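Local coordinates for protein CymD (Pseudomonas putida, PDB 6Z34) that probably takes up monoaromatic hydrocarbons across the bacterial outer membrane, as a channel of the FadL family that passes them by lateral diffusion, at residues A[203-208]-A[251-256]; A[265-270]-A[316-321]. All coordinates share one frame; numbering follows the deposited sequence.

Contact 1. Residues A[203-208]-A[251-256]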
loop_
_atom_site.group_PDB
_atom_site.type_symbol
_atom_site.label_atom_id
_atom_site.label_comp_id
_atom_site.label_asym_id
_atom_site.label_seq_id
_atom_site.Cartn_x
_atom_site.Cartn_y
_atom_site.Cartn_z
ATOM N N LEU A 203 -1.335 -3.456 25.063
ATOM C CA LEU A 203 -0.316 -4.093 24.238
ATOM C C LEU A 203 0.376 -3.034 23.394
ATOM O O LEU A 203 -0.266 -2.372 22.579
ATOM C CB LEU A 203 -0.921 -5.168 23.344
ATOM C CG LEU A 203 0.128 -5.999 22.618
ATOM C CD1 LEU A 203 0.820 -6.899 23.614
ATOM C CD2 LEU A 203 -0.522 -6.814 21.486
ATOM N N SER A 204 1.677 -2.874 23.602
ATOM C CA SER A 204 2.488 -1.861 22.944
ATOM C C SER A 204 3.596 -2.566 22.179
ATOM O O SER A 204 4.286 -3.423 22.740
ATOM C CB SER A 204 3.080 -0.882 23.970
ATOM O OG SER A 204 3.936 0.054 23.343
ATOM N N ALA A 205 3.761 -2.224 20.892
ATOM C CA ALA A 205 4.762 -2.937 20.093
ATOM C C ALA A 205 5.262 -1.956 19.032
ATOM O O ALA A 205 4.827 -1.957 17.876
ATOM C CB ALA A 205 4.196 -4.217 19.481
ATOM N N ASP A 206 6.209 -1.117 19.443
ATOM C CA ASP A 206 6.590 0.074 18.696
ATOM C C ASP A 206 8.101 0.264 18.757
ATOM O O ASP A 206 8.660 0.410 19.853
ATOM C CB ASP A 206 5.868 1.296 19.270
ATOM C CG ASP A 206 5.650 2.386 18.247
ATOM O OD1 ASP A 206 6.334 2.383 17.207
ATOM O OD2 ASP A 206 4.792 3.256 18.490
ATOM N N ASN A 207 8.746 0.269 17.576
ATOM C CA ASN A 207 10.163 0.618 17.440
ATOM C C ASN A 207 10.499 1.952 18.096
ATOM O O ASN A 207 11.602 2.123 18.633
ATOM C CB ASN A 207 10.558 0.703 15.951
ATOM C CG ASN A 207 10.775 -0.659 15.301
ATOM O OD1 ASN A 207 9.959 -1.110 14.493
ATOM N ND2 ASN A 207 11.890 -1.309 15.634
ATOM N N HIS A 208 9.580 2.914 18.038
ATOM C CA HIS A 208 9.872 4.272 18.472
ATOM C C HIS A 208 9.659 4.502 19.961
ATOM O O HIS A 208 10.151 5.505 20.488
ATOM C CB HIS A 208 9.020 5.265 17.681
ATOM C CG HIS A 208 9.568 5.570 16.324
ATOM N ND1 HIS A 208 10.854 6.027 16.128
ATOM C CD2 HIS A 208 9.015 5.462 15.093
ATOM C CE1 HIS A 208 11.067 6.197 14.836
ATOM N NE2 HIS A 208 9.966 5.862 14.186
ATOM N N GLY A 251 8.430 -10.355 16.705
ATOM C CA GLY A 251 9.125 -9.225 17.298
ATOM C C GLY A 251 8.829 -9.139 18.792
ATOM O O GLY A 251 8.517 -10.138 19.434
ATOM N N ASN A 252 8.933 -7.918 19.318
ATOM C CA ASN A 252 8.836 -7.652 20.746
ATOM C C ASN A 252 7.687 -6.702 21.034
ATOM O O ASN A 252 7.314 -5.875 20.198
ATOM C CB ASN A 252 10.127 -7.042 21.297
ATOM C CG ASN A 252 11.308 -7.936 21.093
ATOM O OD1 ASN A 252 11.182 -9.161 21.133
ATOM N ND2 ASN A 252 12.467 -7.340 20.855
ATOM N N ALA A 253 7.148 -6.823 22.242
ATOM C CA ALA A 253 6.002 -6.038 22.669
ATOM C C ALA A 253 5.991 -5.985 24.183
ATOM O O ALA A 253 6.566 -6.842 24.858
ATOM C CB ALA A 253 4.682 -6.623 22.161
ATOM N N ASP A 254 5.329 -4.960 24.703
ATOM C CA ASP A 254 5.061 -4.828 26.128
ATOM C C ASP A 254 3.560 -4.914 26.347
ATOM O O ASP A 254 2.786 -4.314 25.598
ATOM C CB ASP A 254 5.593 -3.503 26.684
ATOM C CG ASP A 254 7.102 -3.427 26.668
ATOM O OD1 ASP A 254 7.752 -4.402 27.108
ATOM O OD2 ASP A 254 7.636 -2.395 26.203
ATOM N N LEU A 255 3.160 -5.662 27.365
ATOM C CA LEU A 255 1.788 -5.693 27.848
ATOM C C LEU A 255 1.785 -5.054 29.224
ATOM O O LEU A 255 2.331 -5.627 30.170
ATOM C CB LEU A 255 1.261 -7.121 27.919
ATOM C CG LEU A 255 -0.206 -7.196 28.323
ATOM C CD1 LEU A 255 -1.032 -6.390 27.337
ATOM C CD2 LEU A 255 -0.665 -8.637 28.385
ATOM N N THR A 256 1.190 -3.872 29.337
ATOM C CA THR A 256 1.096 -3.178 30.611
ATOM C C THR A 256 -0.292 -3.391 31.209
ATOM O O THR A 256 -1.305 -3.158 30.541
ATOM C CB THR A 256 1.393 -1.690 30.446
ATOM O OG1 THR A 256 2.627 -1.532 29.741
ATOM C CG2 THR A 256 1.524 -1.025 31.822
#
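Leu-203 reaches over the neighbouring strand with one methyl, its CD1 lying 4.1 Å from CB of Ala-253, while CB of Leu-203 meets CD1 of Leu-255 at 4.2 Å. A chi1 of -171° puts CG of Leu-203 anti to its backbone N, the turn that starts the end of the side chain toward Ala-253. Leu-255 answers with its own CD1, which lies against the backbone of Leu-203 at 3.7 Å from N. These two leucines form a non-hydrogen-bonded antiparallel pair and share one face of the sheet. One step along, Ser-204 and Asp-254 make up the hydrogen-bonded pair, both side chains on the other face. Ser-204 N gives its hydrogen to Asp-254 O and Asp-254 N gives its own to Ser-204 O, each at 2.7 Å and both nearly straight. Where the pairing ends, CB of Ala-205 meets CB of Ala-253 at 3.6 Å, a close fit that two small side chains permit. Beyond it, Asp-206 turns away and its OD2 is hydrogen-bonded to Tyr-131 OH. The contact is thus a short rung of the long hairpin of strands 198-229 and 234-259. Strand 151-171 pairs with 203-205 along its other edge, through Leu-168 and Leu-166, strand 265-273 lines the far edge of 251-256, and Val-314 and Phe-316 of strand 313-318 touch Leu-203 and Leu-255 respectively.

Contact 2. Residues A[265-270]-A[316-321]; sequences IPLSGE and FKQKAT
This is an antiparallel strand pairing in an extension of the FadL-family beta-barrel, where strand 265-273 meets the end of strand 313-318 and the turn after it. The short segments are strongly splayed, at 120° between their directions, and the pairing is confined to the end of 265-270. Glu-270 and Lys-317 form the hydrogen-bonded pair: Lys-317 N donates to Glu-270 O, and Glu-270 N returns a bond to Lys-317 O, each 2.9 Å long. One residue earlier, Gly-269 forms a non-hydrogen-bonded pair with Gln-318, its CA only 3.3 Å from Lys-317 O, a place where a CB would clash with the opposite backbone. Beneath this rung the ring of Phe-316 lies obliquely against the backbone of Leu-267 to Glu-270, with CZ 3.6 Å from Leu-267 O and CE1 3.8 Å from Gly-269 N; chi1 of 161° sets its CG anti to the backbone N, on the way toward that strand. The side chain also packs on Leu-255 of strand 234-259 and on Leu-188 of helix 188-193, so an alanine here would probably open a gap between the strands and that helix. On the other face, the side chains of Glu-270 and Lys-317 cross obliquely, CG to CB at 3.7 Å, and end in a long salt bridge from OE1 to NZ. Gln-318, extended beyond CG, lays its amide NE2 against CG of Leu-267. Past the strand end, Lys-319 N still bonds to Ser-268 O at 2.9 Å, the N-H nearly straight and directed in the carbonyl plane onto a lone pair.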
loop_
_atom_site.group_PDB
_atom_site.type_symbol
_atom_site.label_atom_id
_atom_site.label_comp_id
_atom_site.label_asym_id
_atom_site.label_seq_id
_atom_site.Cartn_x
_atom_site.Cartn_y
_atom_site.Cartn_z
ATOM N N ILE A 265 1.822 -2.115 35.567
ATOM C CA ILE A 265 2.812 -3.182 35.618
ATOM C C ILE A 265 3.131 -3.591 34.175
ATOM O O ILE A 265 2.275 -4.225 33.528
ATOM C CB ILE A 265 2.308 -4.367 36.441
ATOM C CG1 ILE A 265 1.875 -3.892 37.828
ATOM C CG2 ILE A 265 3.374 -5.438 36.577
ATOM C CD1 ILE A 265 1.228 -4.986 38.629
ATOM N N PRO A 266 4.296 -3.254 33.645
ATOM C CA PRO A 266 4.617 -3.687 32.284
ATOM C C PRO A 266 5.274 -5.054 32.309
ATOM O O PRO A 266 6.108 -5.352 33.165
ATOM C CB PRO A 266 5.594 -2.606 31.804
ATOM C CG PRO A 266 6.308 -2.167 33.062
ATOM C CD PRO A 266 5.396 -2.481 34.254
ATOM N N LEU A 267 4.868 -5.905 31.371
ATOM C CA LEU A 267 5.528 -7.182 31.128
ATOM C C LEU A 267 6.094 -7.186 29.709
ATOM O O LEU A 267 5.397 -6.832 28.755
ATOM C CB LEU A 267 4.561 -8.352 31.324
ATOM C CG LEU A 267 3.909 -8.468 32.696
ATOM C CD1 LEU A 267 4.880 -8.085 33.807
ATOM C CD2 LEU A 267 2.650 -7.621 32.755
ATOM N N SER A 268 7.350 -7.587 29.573
ATOM C CA SER A 268 8.031 -7.608 28.293
ATOM C C SER A 268 8.076 -9.028 27.736
ATOM O O SER A 268 8.015 -10.009 28.480
ATOM C CB SER A 268 9.443 -7.038 28.441
ATOM O OG SER A 268 10.387 -8.066 28.671
ATOM N N GLY A 269 8.160 -9.136 26.417
ATOM C CA GLY A 269 8.222 -10.448 25.812
ATOM C C GLY A 269 8.118 -10.371 24.305
ATOM O O GLY A 269 8.234 -9.302 23.698
ATOM N N GLU A 270 7.904 -11.542 23.719
ATOM C CA GLU A 270 7.822 -11.700 22.279
ATOM C C GLU A 270 6.372 -11.607 21.822
ATOM O O GLU A 270 5.446 -12.037 22.514
ATOM C CB GLU A 270 8.437 -13.036 21.855
ATOM C CG GLU A 270 7.530 -14.255 22.057
ATOM C CD GLU A 270 7.712 -15.327 20.983
ATOM O OE1 GLU A 270 8.787 -15.969 20.958
ATOM O OE2 GLU A 270 6.777 -15.531 20.175
ATOM N N PHE A 316 1.209 -13.192 22.529
ATOM C CA PHE A 316 2.273 -12.564 23.299
ATOM C C PHE A 316 2.768 -13.580 24.316
ATOM O O PHE A 316 1.963 -14.252 24.967
ATOM C CB PHE A 316 1.766 -11.287 23.986
ATOM C CG PHE A 316 2.625 -10.810 25.132
ATOM C CD1 PHE A 316 3.620 -9.858 24.926
ATOM C CD2 PHE A 316 2.415 -11.292 26.428
ATOM C CE1 PHE A 316 4.405 -9.406 25.984
ATOM C CE2 PHE A 316 3.193 -10.853 27.493
ATOM C CZ PHE A 316 4.188 -9.913 27.278
ATOM N N LYS A 317 4.085 -13.710 24.439
ATOM C CA LYS A 317 4.683 -14.660 25.367
ATOM C C LYS A 317 5.681 -13.902 26.227
ATOM O O LYS A 317 6.621 -13.295 25.703
ATOM C CB LYS A 317 5.345 -15.839 24.634
ATOM C CG LYS A 317 6.641 -16.329 25.276
ATOM C CD LYS A 317 7.084 -17.684 24.734
ATOM C CE LYS A 317 8.518 -17.959 25.124
ATOM N NZ LYS A 317 9.382 -16.984 24.392
ATOM N N GLN A 318 5.454 -13.918 27.540
ATOM C CA GLN A 318 6.235 -13.107 28.466
ATOM C C GLN A 318 7.630 -13.701 28.632
ATOM O O GLN A 318 7.779 -14.883 28.954
ATOM C CB GLN A 318 5.505 -13.023 29.804
ATOM C CG GLN A 318 6.201 -12.241 30.888
ATOM C CD GLN A 318 5.517 -12.443 32.246
ATOM O OE1 GLN A 318 5.177 -13.564 32.614
ATOM N NE2 GLN A 318 5.316 -11.358 32.983
ATOM N N LYS A 319 8.660 -12.877 28.407
ATOM C CA LYS A 319 10.004 -13.418 28.199
ATOM C C LYS A 319 10.616 -13.976 29.483
ATOM O O LYS A 319 11.513 -14.826 29.417
ATOM C CB LYS A 319 10.921 -12.352 27.591
ATOM C CG LYS A 319 12.203 -12.928 26.984
ATOM C CD LYS A 319 11.917 -13.730 25.705
ATOM C CE LYS A 319 13.177 -14.399 25.158
ATOM N NZ LYS A 319 13.005 -14.946 23.776
ATOM N N ALA A 320 10.153 -13.530 30.652
ATOM C CA ALA A 320 10.644 -14.122 31.892
ATOM C C ALA A 320 10.090 -15.529 32.074
ATOM O O ALA A 320 10.844 -16.502 32.204
ATOM C CB ALA A 320 10.271 -13.239 33.085
ATOM N N THR A 321 8.765 -15.651 32.056
ATOM C CA THR A 321 8.090 -16.875 32.464
ATOM C C THR A 321 7.906 -17.853 31.309
ATOM O O THR A 321 8.058 -19.067 31.483
ATOM C CB THR A 321 6.727 -16.516 33.059
ATOM O OG1 THR A 321 5.988 -15.751 32.096
ATOM C CG2 THR A 321 6.889 -15.679 34.314
#

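In the fold
Contact 1 closes before contact 2 opens along the chain, and their centres lie about 10 Å apart on the same side of the molecule's centre, about 23 and 31 Å from it. What joins them is the adjacency of strands 234-259 and 265-273, which follow each other in sequence and pair antiparallel. Probable backbone hydrogen bonds run from Leu-267 N to Leu-255 O and from Ala-253 N to Gly-269 O, while Asp-254 packs on Ser-268 and the ring of Phe-316 reaches Ala-253 O. The order across the strands is therefore 198-229, 234-259, 265-273, 313-318: contact 1 supplies the first pairing, contact 2 the last, and the bonds between 234-259 and 265-273 the one in the middle.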